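Cupin 2, conserved barrel domain protein (Shewanella frigidimarina NCIMB 400, PDB 3D82) is of unknown function but binds a nickel ion in the crystal and belongs to the cupin superfamily of beta-barrel proteins. Local coordinates at residues D[43-54]-D[77-88]. Numbering follows the deposited sequence.
Sequences VWHEHADTDEVF and MYVIPKGVEHKP. With NI (nickel (II) ion), chain L.
Strand 52-54 runs antiparallel to strand 77-80, their axes 4.7 Å apart, and Glu52 and Phe54 exchange paired backbone hydrogen bonds with Ile80 and Tyr78. A second, separate bridge joins His45 to His86. His45, His47 and Glu52 bind nickel together with His86, the three-histidine, one-glutamate set characteristic of the cupin metal site. His45 NE2 lies 2.3 Å from nickel and His86 NE2 2.4 Å. Glu52 reaches the metal through OE1, with CG anti to the backbone N (chi1 -177°) and the chain extended beyond it. Its carboxylate plane stands 83° from the His86 ring. Each of two histidines is also gripped at ND1, within its ring plane: His86 ND1 donates to Val84 O at 2.8 Å, and His45 ND1 to Val43 O. These bonds fix the ring rotation and leave NE2 for the metal. On the face of the sheet that carries Glu52, Phe54 CE1 meets Ile80 CG1 at 3.7 Å, and Phe54 CZ touches Pro88 CG. At the outer end, the Lys87 chain lies over one face of the Trp44 indole, CD 3.8 Å from the five-membered ring centroid. An alanine in place of Trp44 would probably leave the Lys87 methylenes without this cover. Lys87 NZ forms a salt bridge with Glu41. Asp51 OD1 accepts from Lys82 N on its anti lone pair, while Asp51 OD2 is hydrogen-bonded to the backbone N of Asn29 of the second subunit.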
loop_
_atom_site.group_PDB
_atom_site.type_symbol
_atom_site.label_atom_id
_atom_site.label_comp_id
_atom_site.label_asym_id
_atom_site.label_seq_id
_atom_site.Cartn_x
_atom_site.Cartn_y
_atom_site.Cartn_z
ATOM N N VAL D 43 -7.306 -15.629 -14.869
ATOM C CA VAL D 43 -8.283 -15.615 -15.951
ATOM C C VAL D 43 -8.542 -14.157 -16.315
ATOM O O VAL D 43 -8.278 -13.259 -15.522
ATOM C CB VAL D 43 -9.629 -16.303 -15.517
ATOM C CG1 VAL D 43 -9.458 -17.845 -15.394
ATOM C CG2 VAL D 43 -10.206 -15.676 -14.199
ATOM N N TRP D 44 -9.046 -13.941 -17.526
ATOM C CA TRP D 44 -9.439 -12.625 -17.991
ATOM C C TRP D 44 -10.726 -12.227 -17.283
ATOM O O TRP D 44 -11.721 -12.932 -17.352
ATOM C CB TRP D 44 -9.688 -12.619 -19.495
ATOM C CG TRP D 44 -8.468 -12.805 -20.295
ATOM C CD1 TRP D 44 -8.041 -13.958 -20.884
ATOM C CD2 TRP D 44 -7.506 -11.804 -20.618
ATOM N NE1 TRP D 44 -6.868 -13.733 -21.548
ATOM C CE2 TRP D 44 -6.523 -12.418 -21.419
ATOM C CE3 TRP D 44 -7.388 -10.438 -20.322
ATOM C CZ2 TRP D 44 -5.418 -11.720 -21.915
ATOM C CZ3 TRP D 44 -6.295 -9.745 -20.810
ATOM C CH2 TRP D 44 -5.322 -10.389 -21.603
ATOM N N HIS D 45 -10.699 -11.078 -16.630
ATOM C CA HIS D 45 -11.850 -10.584 -15.897
ATOM C C HIS D 45 -11.715 -9.087 -15.711
ATOM O O HIS D 45 -10.647 -8.519 -16.015
ATOM C CB HIS D 45 -11.899 -11.258 -14.533
ATOM C CG HIS D 45 -10.777 -10.852 -13.641
ATOM N ND1 HIS D 45 -9.466 -11.199 -13.890
ATOM C CD2 HIS D 45 -10.758 -10.056 -12.550
ATOM C CE1 HIS D 45 -8.691 -10.650 -12.972
ATOM N NE2 HIS D 45 -9.450 -9.965 -12.141
ATOM N N GLU D 46 -12.785 -8.473 -15.207
ATOM C CA GLU D 46 -12.831 -7.025 -14.927
ATOM C C GLU D 46 -13.623 -6.742 -13.644
ATOM O O GLU D 46 -14.354 -7.607 -13.165
ATOM C CB GLU D 46 -13.428 -6.224 -16.110
ATOM C CG GLU D 46 -14.983 -6.168 -16.222
ATOM C CD GLU D 46 -15.479 -5.232 -17.324
ATOM O OE1 GLU D 46 -16.379 -4.403 -17.050
ATOM O OE2 GLU D 46 -14.963 -5.295 -18.458
ATOM N N HIS D 47 -13.458 -5.522 -13.121
ATOM C CA HIS D 47 -14.196 -5.022 -11.955
ATOM C C HIS D 47 -14.878 -3.795 -12.505
ATOM O O HIS D 47 -14.240 -2.742 -12.682
ATOM C CB HIS D 47 -13.263 -4.729 -10.772
ATOM C CG HIS D 47 -12.395 -5.892 -10.412
ATOM N ND1 HIS D 47 -12.867 -6.993 -9.731
ATOM C CD2 HIS D 47 -11.099 -6.155 -10.706
ATOM C CE1 HIS D 47 -11.891 -7.873 -9.597
ATOM N NE2 HIS D 47 -10.815 -7.397 -10.195
ATOM N N ALA D 48 -16.159 -3.935 -12.840
ATOM C CA ALA D 48 -16.898 -2.838 -13.505
ATOM C C ALA D 48 -17.042 -1.541 -12.728
ATOM O O ALA D 48 -17.065 -0.453 -13.332
ATOM C CB ALA D 48 -18.309 -3.321 -13.964
ATOM N N ASP D 49 -17.116 -1.648 -11.405
ATOM C CA ASP D 49 -17.422 -0.504 -10.557
ATOM C C ASP D 49 -16.285 0.006 -9.687
ATOM O O ASP D 49 -16.507 0.937 -8.925
ATOM C CB ASP D 49 -18.650 -0.854 -9.695
ATOM C CG ASP D 49 -19.898 -1.128 -10.530
ATOM O OD1 ASP D 49 -20.063 -0.511 -11.614
ATOM O OD2 ASP D 49 -20.733 -1.953 -10.094
ATOM N N THR D 50 -15.080 -0.547 -9.803
ATOM C CA THR D 50 -13.960 -0.045 -8.998
ATOM C C THR D 50 -12.595 -0.209 -9.647
ATOM O O THR D 50 -12.333 -1.211 -10.344
ATOM C CB THR D 50 -13.917 -0.735 -7.571
ATOM O OG1 THR D 50 -12.870 -0.146 -6.785
ATOM C CG2 THR D 50 -13.677 -2.255 -7.665
ATOM N N ASP D 51 -11.722 0.768 -9.388
ATOM C CA ASP D 51 -10.305 0.624 -9.709
ATOM C C ASP D 51 -9.770 -0.462 -8.732
ATOM O O ASP D 51 -10.363 -0.711 -7.689
ATOM C CB ASP D 51 -9.507 1.887 -9.467
ATOM C CG ASP D 51 -9.957 3.056 -10.315
ATOM O OD1 ASP D 51 -10.552 2.862 -11.394
ATOM O OD2 ASP D 51 -9.701 4.183 -9.865
ATOM N N GLU D 52 -8.656 -1.076 -9.089
ATOM C CA GLU D 52 -8.023 -2.116 -8.279
ATOM C C GLU D 52 -6.515 -1.871 -8.287
ATOM O O GLU D 52 -5.921 -1.711 -9.356
ATOM C CB GLU D 52 -8.338 -3.498 -8.859
ATOM C CG GLU D 52 -7.794 -4.667 -8.049
ATOM C CD GLU D 52 -8.134 -5.995 -8.686
ATOM O OE1 GLU D 52 -7.696 -6.215 -9.824
ATOM O OE2 GLU D 52 -8.822 -6.838 -8.068
ATOM N N VAL D 53 -5.911 -1.860 -7.102
ATOM C CA VAL D 53 -4.484 -1.637 -6.944
ATOM C C VAL D 53 -3.737 -2.942 -6.699
ATOM O O VAL D 53 -4.183 -3.762 -5.922
ATOM C CB VAL D 53 -4.203 -0.617 -5.804
ATOM C CG1 VAL D 53 -2.680 -0.540 -5.459
ATOM C CG2 VAL D 53 -4.737 0.775 -6.214
ATOM N N PHE D 54 -2.619 -3.116 -7.406
ATOM C CA PHE D 54 -1.675 -4.205 -7.198
ATOM C C PHE D 54 -0.353 -3.592 -6.743
ATOM O O PHE D 54 0.142 -2.650 -7.369
ATOM C CB PHE D 54 -1.385 -4.966 -8.490
ATOM C CG PHE D 54 -2.473 -5.881 -8.907
ATOM C CD1 PHE D 54 -3.588 -5.379 -9.563
ATOM C CD2 PHE D 54 -2.374 -7.260 -8.685
ATOM C CE1 PHE D 54 -4.601 -6.225 -9.963
ATOM C CE2 PHE D 54 -3.394 -8.112 -9.077
ATOM C CZ PHE D 54 -4.507 -7.602 -9.720
HETATM N N MSE D 77 3.889 -0.598 -8.122
HETATM C CA MSE D 77 2.434 -0.704 -8.114
HETATM C C MSE D 77 1.812 -0.224 -9.421
HETATM O O MSE D 77 2.428 0.547 -10.207
HETATM C CB MSE D 77 1.802 0.087 -6.945
HETATM C CG MSE D 77 1.977 1.591 -6.987
HETATM SE SE MSE D 77 0.961 2.565 -5.646
HETATM C CE MSE D 77 -0.843 2.403 -6.432
ATOM N N TYR D 78 0.559 -0.625 -9.588
ATOM C CA TYR D 78 -0.251 -0.263 -10.753
ATOM C C TYR D 78 -1.718 -0.211 -10.348
ATOM O O TYR D 78 -2.161 -1.061 -9.587
ATOM C CB TYR D 78 -0.047 -1.293 -11.879
ATOM C CG TYR D 78 -0.590 -0.843 -13.203
ATOM C CD1 TYR D 78 0.179 -0.047 -14.060
ATOM C CD2 TYR D 78 -1.892 -1.162 -13.593
ATOM C CE1 TYR D 78 -0.335 0.392 -15.303
ATOM C CE2 TYR D 78 -2.424 -0.723 -14.831
ATOM C CZ TYR D 78 -1.650 0.048 -15.684
ATOM O OH TYR D 78 -2.184 0.460 -16.894
ATOM N N VAL D 79 -2.460 0.759 -10.891
ATOM C CA VAL D 79 -3.897 0.894 -10.658
ATOM C C VAL D 79 -4.627 0.387 -11.902
ATOM O O VAL D 79 -4.442 0.937 -12.971
ATOM C CB VAL D 79 -4.307 2.374 -10.417
ATOM C CG1 VAL D 79 -5.796 2.460 -10.137
ATOM C CG2 VAL D 79 -3.489 2.989 -9.274
ATOM N N ILE D 80 -5.438 -0.668 -11.770
ATOM C CA ILE D 80 -6.222 -1.189 -12.900
ATOM C C ILE D 80 -7.481 -0.316 -12.954
ATOM O O ILE D 80 -8.271 -0.378 -12.021
ATOM C CB ILE D 80 -6.665 -2.664 -12.721
ATOM C CG1 ILE D 80 -5.489 -3.620 -12.434
ATOM C CG2 ILE D 80 -7.449 -3.117 -13.985
ATOM C CD1 ILE D 80 -4.563 -3.839 -13.555
ATOM N N PRO D 81 -7.666 0.525 -14.004
ATOM C CA PRO D 81 -8.909 1.330 -13.994
ATOM C C PRO D 81 -10.165 0.449 -14.109
ATOM O O PRO D 81 -10.102 -0.655 -14.691
ATOM C CB PRO D 81 -8.751 2.248 -15.201
ATOM C CG PRO D 81 -7.294 2.207 -15.541
ATOM C CD PRO D 81 -6.873 0.818 -15.211
ATOM N N LYS D 82 -11.269 0.892 -13.508
ATOM C CA LYS D 82 -12.520 0.113 -13.530
ATOM C C LYS D 82 -12.955 -0.232 -14.954
ATOM O O LYS D 82 -12.748 0.557 -15.877
ATOM C CB LYS D 82 -13.675 0.817 -12.802
ATOM C CG LYS D 82 -14.127 2.134 -13.361
ATOM C CD LYS D 82 -15.305 2.653 -12.547
ATOM C CE LYS D 82 -15.872 3.927 -13.151
ATOM N NZ LYS D 82 -17.164 4.300 -12.522
ATOM N N GLY D 83 -13.493 -1.441 -15.116
ATOM C CA GLY D 83 -13.956 -1.912 -16.395
ATOM C C GLY D 83 -12.896 -2.397 -17.362
ATOM O O GLY D 83 -13.255 -2.827 -18.435
ATOM N N VAL D 84 -11.615 -2.363 -16.991
ATOM C CA VAL D 84 -10.528 -2.760 -17.874
ATOM C C VAL D 84 -10.238 -4.248 -17.603
ATOM O O VAL D 84 -9.961 -4.631 -16.460
ATOM C CB VAL D 84 -9.284 -1.837 -17.675
ATOM C CG1 VAL D 84 -8.077 -2.335 -18.476
ATOM C CG2 VAL D 84 -9.653 -0.394 -18.053
ATOM N N GLU D 85 -10.416 -5.081 -18.638
ATOM C CA GLU D 85 -10.076 -6.508 -18.570
ATOM C C GLU D 85 -8.593 -6.724 -18.389
ATOM O O GLU D 85 -7.783 -6.105 -19.080
ATOM C CB GLU D 85 -10.463 -7.280 -19.828
ATOM C CG GLU D 85 -11.829 -7.823 -19.845
ATOM C CD GLU D 85 -11.996 -8.816 -20.975
ATOM O OE1 GLU D 85 -11.948 -8.400 -22.144
ATOM O OE2 GLU D 85 -12.171 -10.016 -20.676
ATOM N N HIS D 86 -8.257 -7.672 -17.527
ATOM C CA HIS D 86 -6.872 -7.981 -17.226
ATOM C C HIS D 86 -6.705 -9.413 -16.731
ATOM O O HIS D 86 -7.663 -10.032 -16.254
ATOM C CB HIS D 86 -6.353 -6.984 -16.192
ATOM C CG HIS D 86 -7.159 -6.958 -14.937
ATOM N ND1 HIS D 86 -8.399 -6.357 -14.865
ATOM C CD2 HIS D 86 -6.907 -7.455 -13.707
ATOM C CE1 HIS D 86 -8.886 -6.509 -13.647
ATOM N NE2 HIS D 86 -7.995 -7.160 -12.923
ATOM N N LYS D 87 -5.481 -9.922 -16.852
ATOM C CA LYS D 87 -5.137 -11.291 -16.429
ATOM C C LYS D 87 -3.743 -11.280 -15.765
ATOM O O LYS D 87 -2.722 -11.230 -16.470
ATOM C CB LYS D 87 -5.179 -12.239 -17.619
ATOM C CG LYS D 87 -4.946 -13.690 -17.263
ATOM C CD LYS D 87 -5.075 -14.613 -18.473
ATOM C CE LYS D 87 -3.899 -14.479 -19.429
ATOM N NZ LYS D 87 -3.962 -15.532 -20.502
ATOM N N PRO D 88 -3.698 -11.248 -14.420
ATOM C CA PRO D 88 -2.407 -11.347 -13.752
ATOM C C PRO D 88 -1.765 -12.716 -13.967
ATOM O O PRO D 88 -2.468 -13.715 -14.089
ATOM C CB PRO D 88 -2.738 -11.127 -12.275
ATOM C CG PRO D 88 -4.055 -10.469 -12.272
ATOM C CD PRO D 88 -4.778 -11.027 -13.445
HETATM NI NI NI L . -8.677 -8.178 -10.856
HETATM O O HOH W 1 -11.234 -3.992 -13.997
HETATM O O HOH W 2 -19.309 2.250 -12.716
HETATM O O HOH W 3 -10.410 -2.466 -11.885
#